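Long-range contacts in dihydropyrimidinase (Brevibacillus agri, PDB 3SFW), which probably catalyses the reversible ring-opening hydrolysis of dihydropyrimidines at a two-zinc active site, as a member of the amidohydrolase family: residues Q181-N186 against V237-C242; T263-L268 against Q310-D315. All coordinates share one frame; numbering follows the deposited sequence.

Interaction 1: Q181-N186 against V237-C242; sequences QVHAEN and VVHVSC. With ZN (zinc ion), chain D.
His183 and His239 meet through their imidazole rings, both bound to one zinc ion. The side chain of His183 leaves the backbone with CG anti to the backbone N (chi1 175°). Its CA lies 3.9 Å from Val238 CG2; CB is 4.1 Å from His239 CE1. CG sits 3.5 Å from the same His239 CE1, which stands over one face of the His183 ring, toward the rim. The rings form an offset edge-to-face pair, planes at 85°. His183 ND1 binds the zinc at 2.2 Å, as does His239 NE2. At the far tip, His183 NE2 donates to Glu185 OE1 (2.7 Å), nearly in the ring plane. With the zinc at ND1, that bond fixes the ring's rotation. Arg212 forms a salt bridge with the same carboxylate oxygen.

The ligands sit just past the C-terminal ends of parallel strands 180-182 and 234-237, the usual place for the metal site of an amidohydrolase TIM barrel. Two waters and carboxylated Lys150 complete this zinc's shell. Beneath, Val238 N donates to Val182 O (3.1 Å). A water accepts from Ala184 N and donates to Val238 O. Val238 CG2 covers one face of the His239 ring, 3.4 Å above its plane.

Interaction 2: T263-L268 against Q310-D315; sequences TCPQYL and QTVGSD. With ZN (zinc ion), chain F.
Thr263 and Val312 pair as neighbours on parallel strands, and the backbone between them is tightly joined. Thr263 N donates to Thr311 O, and Gly313 N donates to Thr263 O, each at 3.0 Å. The second bond runs nearly along the C=O axis. Val312 CA adds a CA-H...O contact to the same carbonyl oxygen of Thr263. Cys264 CA makes another to Gly313 O, at 3.2 Å. The side chain of Cys264 also touches this oxygen, with SG 3.4 Å from Gly313 O. Pro265 CD touches the same oxygen and also rests 3.8 Å from Val312 CG1. That methyl is anti to the backbone N (chi1 175°), which brings it against Pro265 CD. Leu349 of helix 345-354 covers Val312.

The two strands belong to the barrel of the amidohydrolase fold, and both segments leave it at their C-terminal ends. One turns into helix 265-269; the other runs on to the metal ligand Asp315.

Here the packing gives way to polar links through side chains and water. Gln266 bends back at chi2 (-84°), and its NE2 donates to Ser314 O at 2.9 Å, with the acceptor in the amide plane. Gln266 CG lies over the centre of the Tyr267 ring, 3.8 Å above its plane. A water accepts from Gln266 NE2 and donates to both Tyr267 OH and Asp315 OD2. The two carboxylate oxygens of Asp315 thus have separate tasks: OD1 binds the zinc ion at 2.1 Å, while OD2 takes the water. Tyr267 OH is also hydrogen-bonded to Pro289 O. His58, His60 and carboxylated Lys150 complete the zinc shell.

The two contacts come in series along the chain, interaction 1 closing before interaction 2 opens. Their centres are about 11 Å apart. They share one parallel sheet, ordered 180-182, 234-237, 258-263, 311-312, so interaction 1 joins the first pair of strands and interaction 2 the last. Loop 237-242 and segment 263-268 bridge the middle. Val240 O and Thr263 OG1 probably share a hydrogen bond of 2.7 Å, and His239 CB packs on Cys264 SG. Interaction 1 supplies two ligands to one zinc and interaction 2 one ligand to the other, and carboxylated Lys150 binds both metals. Successive strand ends thus build one two-metal centre, where the family's hydrolysis probably takes place.

Interaction 1: Q181-N186 against V237-C242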
loop_
_atom_site.group_PDB
_atom_site.type_symbol
_atom_site.label_atom_id
_atom_site.label_comp_id
_atom_site.label_asym_id
_atom_site.label_seq_id
_atom_site.Cartn_x
_atom_site.Cartn_y
_atom_site.Cartn_z
ATOM N N GLN A 181 4.823 -10.267 -22.954
ATOM C CA GLN A 181 4.167 -8.972 -23.019
ATOM C C GLN A 181 2.676 -9.183 -22.823
ATOM O O GLN A 181 2.126 -10.125 -23.389
ATOM C CB GLN A 181 4.363 -8.402 -24.383
ATOM C CG GLN A 181 5.808 -7.990 -24.663
ATOM C CD GLN A 181 6.015 -7.797 -26.135
ATOM O OE1 GLN A 181 6.228 -6.657 -26.623
ATOM N NE2 GLN A 181 5.925 -8.850 -26.849
ATOM N N VAL A 182 2.012 -8.290 -22.084
ATOM C CA VAL A 182 0.554 -8.320 -22.088
ATOM C C VAL A 182 -0.058 -7.005 -22.526
ATOM O O VAL A 182 0.337 -5.967 -22.042
ATOM C CB VAL A 182 0.015 -8.701 -20.689
ATOM C CG1 VAL A 182 -1.384 -8.321 -20.537
ATOM C CG2 VAL A 182 0.234 -10.199 -20.426
ATOM N N HIS A 183 -1.171 -7.100 -23.265
ATOM C CA HIS A 183 -2.166 -6.023 -23.370
ATOM C C HIS A 183 -3.155 -6.267 -22.223
ATOM O O HIS A 183 -3.951 -7.219 -22.283
ATOM C CB HIS A 183 -2.931 -6.093 -24.739
ATOM C CG HIS A 183 -4.053 -5.092 -24.844
ATOM N ND1 HIS A 183 -4.076 -4.071 -25.779
ATOM C CD2 HIS A 183 -5.171 -4.939 -24.082
ATOM C CE1 HIS A 183 -5.183 -3.360 -25.609
ATOM N NE2 HIS A 183 -5.851 -3.851 -24.577
ATOM N N ALA A 184 -3.089 -5.428 -21.179
ATOM C CA ALA A 184 -3.797 -5.753 -19.921
ATOM C C ALA A 184 -5.049 -4.878 -19.778
ATOM O O ALA A 184 -5.031 -3.853 -19.080
ATOM C CB ALA A 184 -2.851 -5.557 -18.681
ATOM N N GLU A 185 -6.159 -5.342 -20.340
ATOM C CA GLU A 185 -7.504 -4.845 -19.916
ATOM C C GLU A 185 -8.359 -6.086 -19.767
ATOM O O GLU A 185 -8.214 -7.040 -20.576
ATOM C CB GLU A 185 -8.168 -3.969 -20.990
ATOM C CG GLU A 185 -7.406 -2.675 -21.366
ATOM C CD GLU A 185 -8.072 -1.984 -22.528
ATOM O OE1 GLU A 185 -7.948 -2.495 -23.690
ATOM O OE2 GLU A 185 -8.816 -0.999 -22.250
ATOM N N ASN A 186 -9.339 -6.030 -18.856
ATOM C CA ASN A 186 -10.212 -7.211 -18.726
ATOM C C ASN A 186 -11.191 -7.281 -19.895
ATOM O O ASN A 186 -12.144 -6.484 -19.990
ATOM C CB ASN A 186 -10.936 -7.218 -17.373
ATOM C CG ASN A 186 -11.674 -8.515 -17.148
ATOM O OD1 ASN A 186 -12.568 -8.867 -17.922
ATOM N ND2 ASN A 186 -11.312 -9.227 -16.108
ATOM N N VAL A 237 4.466 -5.134 -19.385
ATOM C CA VAL A 237 3.119 -4.632 -19.575
ATOM C C VAL A 237 3.165 -3.526 -20.622
ATOM O O VAL A 237 3.762 -2.461 -20.385
ATOM C CB VAL A 237 2.531 -4.056 -18.254
ATOM C CG1 VAL A 237 1.019 -3.668 -18.484
ATOM C CG2 VAL A 237 2.677 -5.080 -17.087
ATOM N N VAL A 238 2.507 -3.726 -21.776
ATOM C CA VAL A 238 2.612 -2.715 -22.850
ATOM C C VAL A 238 1.580 -1.605 -22.547
ATOM O O VAL A 238 0.666 -1.807 -21.747
ATOM C CB VAL A 238 2.311 -3.281 -24.283
ATOM C CG1 VAL A 238 3.227 -4.493 -24.602
ATOM C CG2 VAL A 238 0.833 -3.720 -24.404
ATOM N N HIS A 239 1.809 -0.436 -23.140
ATOM C CA HIS A 239 0.917 0.728 -22.992
ATOM C C HIS A 239 0.227 0.808 -21.628
ATOM O O HIS A 239 -0.997 0.803 -21.562
ATOM C CB HIS A 239 -0.119 0.865 -24.169
ATOM C CG HIS A 239 -0.905 -0.389 -24.501
ATOM N ND1 HIS A 239 -1.566 -1.147 -23.548
ATOM C CD2 HIS A 239 -1.240 -0.922 -25.710
ATOM C CE1 HIS A 239 -2.222 -2.136 -24.157
ATOM N NE2 HIS A 239 -2.050 -2.001 -25.466
ATOM N N VAL A 240 1.011 1.051 -20.574
ATOM C CA VAL A 240 0.431 1.396 -19.255
ATOM C C VAL A 240 -0.149 2.837 -19.351
ATOM O O VAL A 240 0.558 3.761 -19.783
ATOM C CB VAL A 240 1.532 1.312 -18.144
ATOM C CG1 VAL A 240 0.978 1.791 -16.771
ATOM C CG2 VAL A 240 2.034 -0.118 -18.027
ATOM N N SER A 241 -1.461 3.008 -19.082
ATOM C CA SER A 241 -2.065 4.327 -19.352
ATOM C C SER A 241 -2.518 5.045 -18.103
ATOM O O SER A 241 -2.931 6.219 -18.162
ATOM C CB SER A 241 -3.272 4.185 -20.309
ATOM O OG SER A 241 -4.389 3.586 -19.651
ATOM N N CYS A 242 -2.580 4.332 -16.986
ATOM C CA CYS A 242 -3.274 4.886 -15.821
ATOM C C CYS A 242 -2.619 4.577 -14.505
ATOM O O CYS A 242 -1.808 3.635 -14.375
ATOM C CB CYS A 242 -4.731 4.441 -15.768
ATOM S SG CYS A 242 -4.980 2.664 -15.495
HETATM ZN ZN ZN D . -2.614 -3.228 -27.190
HETATM O O HOH W 1 -1.630 -2.968 -20.830
HETATM O O HOH W 2 -3.444 -4.027 -28.949
HETATM O O HOH W 3 -4.100 -1.761 -27.994
#

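Interaction 2: T263-L268 against Q310-D315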
loop_
_atom_site.group_PDB
_atom_site.type_symbol
_atom_site.label_atom_id
_atom_site.label_comp_id
_atom_site.label_asym_id
_atom_site.label_seq_id
_atom_site.Cartn_x
_atom_site.Cartn_y
_atom_site.Cartn_z
ATOM N N THR A 263 5.140 2.908 -21.468
ATOM C CA THR A 263 3.985 3.784 -21.793
ATOM C C THR A 263 4.203 4.392 -23.181
ATOM O O THR A 263 5.125 3.960 -23.904
ATOM C CB THR A 263 3.682 4.798 -20.682
ATOM O OG1 THR A 263 2.382 5.398 -20.920
ATOM C CG2 THR A 263 4.802 5.860 -20.610
ATOM N N CYS A 264 3.300 5.270 -23.613
ATOM C CA CYS A 264 3.276 5.718 -24.999
ATOM C C CYS A 264 3.000 7.215 -24.984
ATOM O O CYS A 264 2.338 7.704 -24.046
ATOM C CB CYS A 264 2.140 5.026 -25.771
ATOM S SG CYS A 264 2.150 3.192 -25.679
ATOM N N PRO A 265 3.421 7.937 -26.045
ATOM C CA PRO A 265 3.281 9.385 -26.023
ATOM C C PRO A 265 1.821 9.814 -25.854
ATOM O O PRO A 265 1.554 10.820 -25.198
ATOM C CB PRO A 265 3.779 9.811 -27.404
ATOM C CG PRO A 265 4.739 8.717 -27.821
ATOM C CD PRO A 265 4.166 7.453 -27.223
ATOM N N GLN A 266 0.891 9.091 -26.480
ATOM C CA GLN A 266 -0.557 9.471 -26.390
ATOM C C GLN A 266 -1.081 9.506 -24.961
ATOM O O GLN A 266 -1.923 10.344 -24.620
ATOM C CB GLN A 266 -1.449 8.591 -27.300
ATOM C CG GLN A 266 -1.368 7.030 -27.059
ATOM C CD GLN A 266 -0.184 6.408 -27.817
ATOM O OE1 GLN A 266 0.870 7.037 -27.964
ATOM N NE2 GLN A 266 -0.342 5.175 -28.264
ATOM N N TYR A 267 -0.524 8.674 -24.086
ATOM C CA TYR A 267 -1.020 8.648 -22.701
ATOM C C TYR A 267 -0.328 9.695 -21.841
ATOM O O TYR A 267 -0.794 9.995 -20.768
ATOM C CB TYR A 267 -0.904 7.239 -22.088
ATOM C CG TYR A 267 -1.601 6.207 -22.947
ATOM C CD1 TYR A 267 -0.874 5.208 -23.612
ATOM C CD2 TYR A 267 -3.005 6.254 -23.110
ATOM C CE1 TYR A 267 -1.505 4.280 -24.448
ATOM C CE2 TYR A 267 -3.652 5.311 -23.905
ATOM C CZ TYR A 267 -2.905 4.327 -24.572
ATOM O OH TYR A 267 -3.579 3.395 -25.354
ATOM N N LEU A 268 0.794 10.235 -22.341
ATOM C CA LEU A 268 1.539 11.288 -21.656
ATOM C C LEU A 268 0.984 12.694 -21.900
ATOM O O LEU A 268 1.059 13.535 -21.016
ATOM C CB LEU A 268 3.058 11.236 -21.962
ATOM C CG LEU A 268 3.740 9.932 -21.493
ATOM C CD1 LEU A 268 5.187 9.849 -22.134
ATOM C CD2 LEU A 268 3.786 9.887 -19.953
ATOM N N GLN A 310 9.833 1.575 -17.664
ATOM C CA GLN A 310 11.232 1.565 -18.206
ATOM C C GLN A 310 11.358 2.004 -19.675
ATOM O O GLN A 310 12.461 2.329 -20.130
ATOM C CB GLN A 310 11.886 0.189 -18.030
ATOM C CG GLN A 310 12.091 -0.234 -16.558
ATOM C CD GLN A 310 10.760 -0.622 -15.884
ATOM O OE1 GLN A 310 10.473 -0.222 -14.738
ATOM N NE2 GLN A 310 9.936 -1.334 -16.602
ATOM N N THR A 311 10.255 1.997 -20.422
ATOM C CA THR A 311 10.334 2.209 -21.892
ATOM C C THR A 311 9.151 3.038 -22.401
ATOM O O THR A 311 8.082 3.126 -21.764
ATOM C CB THR A 311 10.294 0.878 -22.691
ATOM O OG1 THR A 311 9.030 0.221 -22.410
ATOM C CG2 THR A 311 11.472 -0.033 -22.286
ATOM N N VAL A 312 9.346 3.618 -23.589
ATOM C CA VAL A 312 8.218 4.262 -24.298
ATOM C C VAL A 312 8.154 3.693 -25.709
ATOM O O VAL A 312 9.140 3.745 -26.471
ATOM C CB VAL A 312 8.375 5.791 -24.371
ATOM C CG1 VAL A 312 7.217 6.400 -25.254
ATOM C CG2 VAL A 312 8.347 6.406 -22.982
ATOM N N GLY A 313 7.007 3.107 -26.042
ATOM C CA GLY A 313 6.768 2.647 -27.395
ATOM C C GLY A 313 5.624 3.472 -27.973
ATOM O O GLY A 313 4.968 4.218 -27.242
ATOM N N SER A 314 5.371 3.353 -29.274
ATOM C CA SER A 314 4.308 4.192 -29.897
ATOM C C SER A 314 2.931 3.498 -29.901
ATOM O O SER A 314 1.908 4.194 -29.827
ATOM C CB SER A 314 4.673 4.564 -31.356
ATOM O OG SER A 314 4.837 3.377 -32.119
ATOM N N ASP A 315 2.895 2.155 -30.021
ATOM C CA ASP A 315 1.631 1.439 -30.413
ATOM C C ASP A 315 1.127 2.050 -31.742
ATOM O O ASP A 315 -0.085 2.286 -31.955
ATOM C CB ASP A 315 0.526 1.445 -29.306
ATOM C CG ASP A 315 -0.588 0.434 -29.562
ATOM O OD1 ASP A 315 -0.353 -0.544 -30.333
ATOM O OD2 ASP A 315 -1.710 0.647 -29.001
HETATM ZN ZN ZN F . -0.403 -2.586 -29.730
HETATM O O HOH W 4 -2.475 3.028 -28.018
#